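Local coordinates for protein DyP-type peroxidase (Pleurotus ostreatus PC15, PDB 6FSK) that probably uses hydrogen peroxide to oxidise dyes and other substrates, including manganese(II), using a heme b cofactor, as a member of the dye-decolorizing peroxidase family, at residues Arg103-Ala106 / Glu107-Asp111; Phe395-Glu398 / Ser399-Ala403. The protein carries 1 engineered substitution. All coordinates share one frame; numbering follows the deposited sequence.

Interaction 1: residues Arg103-Ala106 / Glu107-Asp111; sequences RKDA and EILGD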
ATOM      1  N   ARG A 103      -1.840  16.033  -3.184  1.00 11.13           N
ATOM      2  CA  ARG A 103      -2.930  16.936  -2.788  1.00 12.65           C
ATOM      3  C   ARG A 103      -3.902  17.278  -3.956  1.00 13.12           C
ATOM      4  O   ARG A 103      -5.163  17.231  -3.790  1.00 15.05           O
ATOM      5  CB  ARG A 103      -2.375  18.240  -2.248  1.00 15.26           C
ATOM      6  CG  ARG A 103      -1.785  18.171  -0.881  1.00 18.84           C
ATOM      7  CD  ARG A 103      -1.009  19.434  -0.444  1.00 19.79           C
ATOM      8  NE  ARG A 103       0.118  19.672  -1.372  1.00 23.05           N
ATOM      9  CZ  ARG A 103       0.747  20.813  -1.390  1.00 27.18           C
ATOM     10  NH1 ARG A 103       0.401  21.771  -0.513  1.00 22.46           N
ATOM     11  NH2 ARG A 103       1.709  20.998  -2.259  1.00 28.23           N
ATOM     12  N   LYS A 104      -3.374  17.495  -5.177  1.00 12.68           N
ATOM     13  CA  LYS A 104      -4.221  17.756  -6.356  1.00 14.42           C
ATOM     14  C   LYS A 104      -4.771  16.451  -6.927  1.00 13.98           C
ATOM     15  O   LYS A 104      -5.927  16.355  -7.278  1.00 13.40           O
ATOM     16  CB  LYS A 104      -3.445  18.469  -7.426  1.00 16.18           C
ATOM     17  CG  LYS A 104      -3.276  19.924  -7.099  1.00 23.01           C
ATOM     18  CD  LYS A 104      -2.408  20.616  -8.093  1.00 27.90           C
ATOM     19  CE  LYS A 104      -2.230  22.083  -7.698  1.00 33.77           C
ATOM     20  NZ  LYS A 104      -0.932  22.529  -8.246  1.00 38.77           N
ATOM     21  N   ASP A 105      -3.954  15.384  -6.907  1.00 11.31           N
ATOM     22  CA  ASP A 105      -4.371  14.121  -7.522  1.00 10.24           C
ATOM     23  C   ASP A 105      -5.507  13.462  -6.719  1.00 10.61           C
ATOM     24  O   ASP A 105      -6.280  12.688  -7.264  1.00 11.13           O
ATOM     25  CB  ASP A 105      -3.190  13.156  -7.594  1.00 10.92           C
ATOM     26  CG  ASP A 105      -3.362  12.060  -8.638  1.00 12.32           C
ATOM     27  OD1 ASP A 105      -3.817  12.337  -9.746  1.00 12.47           O
ATOM     28  OD2 ASP A 105      -2.985  10.847  -8.333  1.00 12.15           O
ATOM     29  N   ALA A 106      -5.611  13.809  -5.433  1.00 10.50           N
ATOM     30  CA  ALA A 106      -6.583  13.235  -4.546  1.00 10.79           C
ATOM     31  C   ALA A 106      -8.018  13.503  -5.044  1.00 11.32           C
ATOM     32  O   ALA A 106      -8.952  12.744  -4.797  1.00 10.86           O
ATOM     33  CB  ALA A 106      -6.436  13.807  -3.146  1.00 12.13           C
ATOM     34  N   GLU A 107      -8.224  14.572  -5.819  1.00 10.61           N
ATOM     35  CA  GLU A 107      -9.546  14.803  -6.414  1.00 12.39           C
ATOM     36  C   GLU A 107      -9.944  13.632  -7.304  1.00 11.64           C
ATOM     37  O   GLU A 107     -11.014  13.061  -7.132  1.00 11.88           O
ATOM     38  CB  GLU A 107      -9.520  16.088  -7.260  1.00 13.26           C
ATOM     39  CG  GLU A 107     -10.919  16.498  -7.727  1.00 13.70           C
ATOM     40  CD  GLU A 107     -10.963  17.770  -8.562  1.00 17.39           C
ATOM     41  OE1 GLU A 107      -9.926  18.478  -8.735  1.00 18.49           O
ATOM     42  OE2 GLU A 107     -12.119  18.087  -9.009  1.00 23.07           O
ATOM     43  N   ILE A 108      -9.031  13.238  -8.190  1.00 11.33           N
ATOM     44  CA  ILE A 108      -9.279  12.103  -9.062  1.00 12.19           C
ATOM     45  C   ILE A 108      -9.261  10.781  -8.326  1.00 13.65           C
ATOM     46  O   ILE A 108     -10.022   9.862  -8.701  1.00 13.50           O
ATOM     47  CB  ILE A 108      -8.364  12.177 -10.269  1.00 14.10           C
ATOM     48  CG1 ILE A 108      -8.890  13.360 -11.192  1.00 18.29           C
ATOM     49  CG2 ILE A 108      -8.299  10.885 -11.027  1.00 16.01           C
ATOM     50  CD1 ILE A 108      -7.889  13.614 -12.301  1.00 22.53           C
ATOM     51  N   LEU A 109      -8.456  10.699  -7.266  1.00 11.91           N
ATOM     52  CA  LEU A 109      -8.471   9.468  -6.436  1.00 11.70           C
ATOM     53  C   LEU A 109      -9.809   9.241  -5.794  1.00 10.91           C
ATOM     54  O   LEU A 109     -10.165   8.094  -5.372  1.00  9.68           O
ATOM     55  CB  LEU A 109      -7.381   9.437  -5.369  1.00 12.36           C
ATOM     56  CG  LEU A 109      -5.933   9.559  -5.808  1.00 12.20           C
ATOM     57  CD1 LEU A 109      -5.022   9.613  -4.590  1.00 13.55           C
ATOM     58  CD2 LEU A 109      -5.528   8.460  -6.744  1.00 12.33           C
ATOM     59  N   GLY A 110     -10.607  10.304  -5.625  1.00 10.10           N
ATOM     60  CA  GLY A 110     -11.914  10.194  -5.003  1.00 10.23           C
ATOM     61  C   GLY A 110     -12.000  10.624  -3.549  1.00 10.78           C
ATOM     62  O   GLY A 110     -13.043  10.385  -2.909  1.00 11.20           O
ATOM     63  N   ASP A 111     -10.967  11.248  -3.022  1.00 10.12           N
ATOM     64  CA  ASP A 111     -10.919  11.652  -1.635  1.00 10.05           C
ATOM     65  C   ASP A 111     -12.036  12.668  -1.381  1.00 12.23           C
ATOM     66  O   ASP A 111     -12.339  13.501  -2.207  1.00 12.91           O
ATOM     67  CB  ASP A 111      -9.605  12.320  -1.267  1.00 10.53           C
ATOM     68  CG  ASP A 111      -8.431  11.332  -1.113  1.00  9.90           C
ATOM     69  OD1 ASP A 111      -8.544  10.223  -1.685  1.00 11.26           O
ATOM     70  OD2 ASP A 111      -7.394  11.667  -0.500  1.00  9.68           O
TER
HETATM   71  O   HOH W   1      -6.998  15.270  -9.509  1.00 19.77           O
HETATM   72  O   HOH W   2      -7.337  18.679  -8.111  1.00 20.72           O
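A Schellman motif closes helix 102-109, where Ala106 O takes the N-H groups of the two residues that follow the last turn. Asp111 N reaches Ala106 O at 3.1 Å, the six-to-one bond of the motif, while Gly110 N gives the same oxygen a weak, more bent bond; its second bond back, to Glu107 O, is the five-to-two bond. Gly110 supplies the positive phi (101°) that ends the helix. One residue earlier, Asp105 O takes the i+4 bond from Leu109 N at 2.9 Å, in the carbonyl plane, but the helix is kinked at Glu107 and Ile108. There, Lys104 O receives Glu107 N at 3.3 Å from above its carbonyl plane, and one water bridges the break from Lys104 O to Ile108 N. A second water links Lys104 O to Glu107 OE1; OE2 forms a salt bridge with Lys115. On the buried side the Asp105 and Leu109 side chains cross at about a right angle, Asp105 OD2, hydrogen-bonded to Tyr469 OH, lying 3.8 Å from Leu109 CD2. Asp111 OD1 forms a salt bridge with Arg243 and OD2 a hydrogen bond with Trp124 NE1; CG beside its backbone N (chi1 -76°) brings OD2 within 3.5 Å of Ala106 CB.

Interaction 2: residues Phe395-Glu398 / Ser399-Ala403; sequences FIQE and SWANA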
ATOM      1  N   PHE A 395      -3.672   4.107 -10.942  1.00  9.60           N
ATOM      2  CA  PHE A 395      -4.509   3.327 -11.829  1.00  9.70           C
ATOM      3  C   PHE A 395      -5.392   2.358 -11.034  1.00  9.52           C
ATOM      4  O   PHE A 395      -6.623   2.244 -11.253  1.00 10.02           O
ATOM      5  CB  PHE A 395      -3.673   2.629 -12.856  1.00 10.66           C
ATOM      6  CG  PHE A 395      -4.485   2.041 -13.956  1.00 11.52           C
ATOM      7  CD1 PHE A 395      -4.968   0.794 -13.857  1.00 14.09           C
ATOM      8  CD2 PHE A 395      -4.712   2.798 -15.129  1.00 14.73           C
ATOM      9  CE1 PHE A 395      -5.701   0.186 -14.907  1.00 14.97           C
ATOM     10  CE2 PHE A 395      -5.478   2.252 -16.123  1.00 15.69           C
ATOM     11  CZ  PHE A 395      -5.931   0.937 -16.037  1.00 15.75           C
ATOM     12  N   ILE A 396      -4.796   1.681 -10.069  1.00  8.50           N
ATOM     13  CA  ILE A 396      -5.496   0.745  -9.259  1.00  9.33           C
ATOM     14  C   ILE A 396      -6.660   1.443  -8.576  1.00  8.97           C
ATOM     15  O   ILE A 396      -7.787   0.900  -8.547  1.00 10.07           O
ATOM     16  CB  ILE A 396      -4.614   0.088  -8.186  1.00  9.80           C
ATOM     17  CG1 ILE A 396      -3.517  -0.847  -8.788  1.00 10.21           C
ATOM     18  CG2 ILE A 396      -5.410  -0.748  -7.186  1.00 10.86           C
ATOM     19  CD1 ILE A 396      -2.364  -1.158  -7.845  1.00 11.31           C
ATOM     20  N   GLN A 397      -6.354   2.567  -7.940  1.00  8.49           N
ATOM     21  CA  GLN A 397      -7.391   3.289  -7.235  1.00  8.70           C
ATOM     22  C   GLN A 397      -8.484   3.741  -8.142  1.00  9.40           C
ATOM     23  O   GLN A 397      -9.686   3.479  -7.899  1.00 11.36           O
ATOM     24  CB  GLN A 397      -6.784   4.452  -6.507  1.00  9.70           C
ATOM     25  CG  GLN A 397      -7.772   5.272  -5.604  1.00 10.34           C
ATOM     26  CD  GLN A 397      -8.132   4.502  -4.329  1.00 10.34           C
ATOM     27  OE1 GLN A 397      -7.289   4.108  -3.577  1.00 11.21           O
ATOM     28  NE2 GLN A 397      -9.417   4.174  -4.195  1.00 10.48           N
ATOM     29  N   GLU A 398      -8.125   4.451  -9.242  1.00  9.75           N
ATOM     30  CA  GLU A 398      -9.156   5.093 -10.068  1.00 10.80           C
ATOM     31  C   GLU A 398      -9.839   4.140 -10.992  1.00 11.59           C
ATOM     32  O   GLU A 398     -11.080   4.187 -11.159  1.00 13.15           O
ATOM     33  CB  GLU A 398      -8.517   6.188 -10.905  1.00 11.93           C
ATOM     34  CG  GLU A 398      -9.515   6.970 -11.722  1.00 13.66           C
ATOM     35  CD  GLU A 398      -8.973   7.980 -12.697  1.00 14.52           C
ATOM     36  OE1 GLU A 398      -7.750   7.995 -13.047  1.00 17.84           O
ATOM     37  OE2 GLU A 398      -9.904   8.793 -13.110  1.00 17.54           O
ATOM     38  N   SER A 399      -9.055   3.338 -11.690  1.00  9.76           N
ATOM     39  CA  SER A 399      -9.565   2.492 -12.755  1.00 10.67           C
ATOM     40  C   SER A 399     -10.135   1.153 -12.332  1.00  9.49           C
ATOM     41  O   SER A 399     -10.936   0.576 -13.044  1.00  9.79           O
ATOM     42  CB  SER A 399      -8.556   2.337 -13.878  1.00 12.55           C
ATOM     43  OG  SER A 399      -8.444   3.567 -14.637  1.00 14.88           O
ATOM     44  N   TRP A 400      -9.749   0.647 -11.171  1.00  9.38           N
ATOM     45  CA  TRP A 400     -10.180  -0.650 -10.665  1.00  9.10           C
ATOM     46  C   TRP A 400     -11.087  -0.471  -9.421  1.00  8.86           C
ATOM     47  O   TRP A 400     -12.276  -0.744  -9.512  1.00  9.41           O
ATOM     48  CB  TRP A 400      -8.980  -1.562 -10.396  1.00  9.75           C
ATOM     49  CG  TRP A 400      -8.258  -1.965 -11.658  1.00  9.54           C
ATOM     50  CD1 TRP A 400      -8.649  -1.748 -13.000  1.00  9.99           C
ATOM     51  CD2 TRP A 400      -7.009  -2.700 -11.712  1.00 10.24           C
ATOM     52  NE1 TRP A 400      -7.699  -2.314 -13.847  1.00 10.81           N
ATOM     53  CE2 TRP A 400      -6.729  -2.933 -13.082  1.00 10.29           C
ATOM     54  CE3 TRP A 400      -6.108  -3.151 -10.731  1.00  9.91           C
ATOM     55  CZ2 TRP A 400      -5.528  -3.571 -13.480  1.00 10.50           C
ATOM     56  CZ3 TRP A 400      -4.999  -3.821 -11.102  1.00  9.68           C
ATOM     57  CH2 TRP A 400      -4.733  -4.062 -12.507  1.00  9.88           C
ATOM     58  N   ALA A 401     -10.532  -0.042  -8.292  1.00  8.38           N
ATOM     59  CA  ALA A 401     -11.279   0.076  -7.026  1.00  8.60           C
ATOM     60  C   ALA A 401     -12.475   1.023  -7.133  1.00  9.82           C
ATOM     61  O   ALA A 401     -13.552   0.682  -6.612  1.00 10.27           O
ATOM     62  CB  ALA A 401     -10.360   0.515  -5.901  1.00  9.35           C
ATOM     63  N   ASN A 402     -12.321   2.142  -7.794  1.00  9.67           N
ATOM     64  CA  ASN A 402     -13.362   3.158  -7.836  1.00  9.87           C
ATOM     65  C   ASN A 402     -14.376   2.897  -8.983  1.00 11.38           C
ATOM     66  O   ASN A 402     -15.305   3.688  -9.177  1.00 13.41           O
ATOM     67  CB  ASN A 402     -12.755   4.540  -8.102  1.00  9.46           C
ATOM     68  CG  ASN A 402     -11.926   5.110  -6.994  1.00  9.89           C
ATOM     69  OD1 ASN A 402     -11.766   4.516  -5.886  1.00 10.40           O
ATOM     70  ND2 ASN A 402     -11.478   6.328  -7.230  1.00 10.73           N
ATOM     71  N   ALA A 403     -14.110   1.896  -9.834  1.00 10.83           N
ATOM     72  CA  ALA A 403     -14.824   1.686 -11.120  1.00 10.95           C
ATOM     73  C   ALA A 403     -15.864   0.606 -10.919  1.00 10.85           C
ATOM     74  O   ALA A 403     -15.536  -0.572 -10.843  1.00 10.68           O
ATOM     75  CB  ALA A 403     -13.862   1.266 -12.209  1.00 10.98           C
TER
HETATM   76  O   HOH W   3      -6.576   5.480 -13.843  1.00 16.88           O
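Ile396 O is gripped by two backbone amides: Ala401 N at 2.9 Å, nearly straight at 171°, and Trp400 N at 3.3 Å, which comes from above the carbonyl plane. The first is an i+5 bond, and Asn402 N repeats that spacing on Gln397 O at 3.0 Å, so the turn widens to pi type. Ahead of it, Ser399 N still makes an ordinary i+4 bond to Phe395 O. Phe395 holds its ring anti to the backbone N (chi1 -168°), alongside the next turn, where Ser399 CB sits over the ring centre in a CH-pi contact, 3.6 Å from the centroid. The edge of that ring then meets the face of Trp400 in a T-shaped pair, with planes at 82° and Phe395 CE1 3.4 Å from Trp400 NE1. Ile396 CG1 packs against the six-membered part of the indole, and Trp400 also stacks on Phe406. On the other flank Gln397, bent at chi2, directs NE2 to Asn402 OD1 at 2.9 Å; Gln433 N also donates to OD1, and Ile431 O accepts from NE2. A water joins Glu398 OE1 to Ser399 OG. Ile396 and Gln397 touch the heme, which places this pi-type turn in the wall of the heme pocket of a DyP-type peroxidase.

Interactions 1 and 2, far apart in sequence, touch, with their centres about 12 Å apart. The principal tie is polar: Leu109 O, at the end of helix 102-109, lies 2.9 Å from Asn402 ND2, a probable hydrogen bond, and Gln433 NE2 donates to the same carbonyl. Packing reinforces it, with Ile108 CG2 3.4 Å from Glu398 OE2 and Leu109 O 3.7 Å from Gln397 CG. Interaction 2 is the inner layer, the Ile396 side chain being about 4 Å from the heme and that of Ala401 about 6 Å from the side chain of His329, the axial iron ligand. Interaction 1 backs it, the Leu109 side chain lying about 8 Å from the heme.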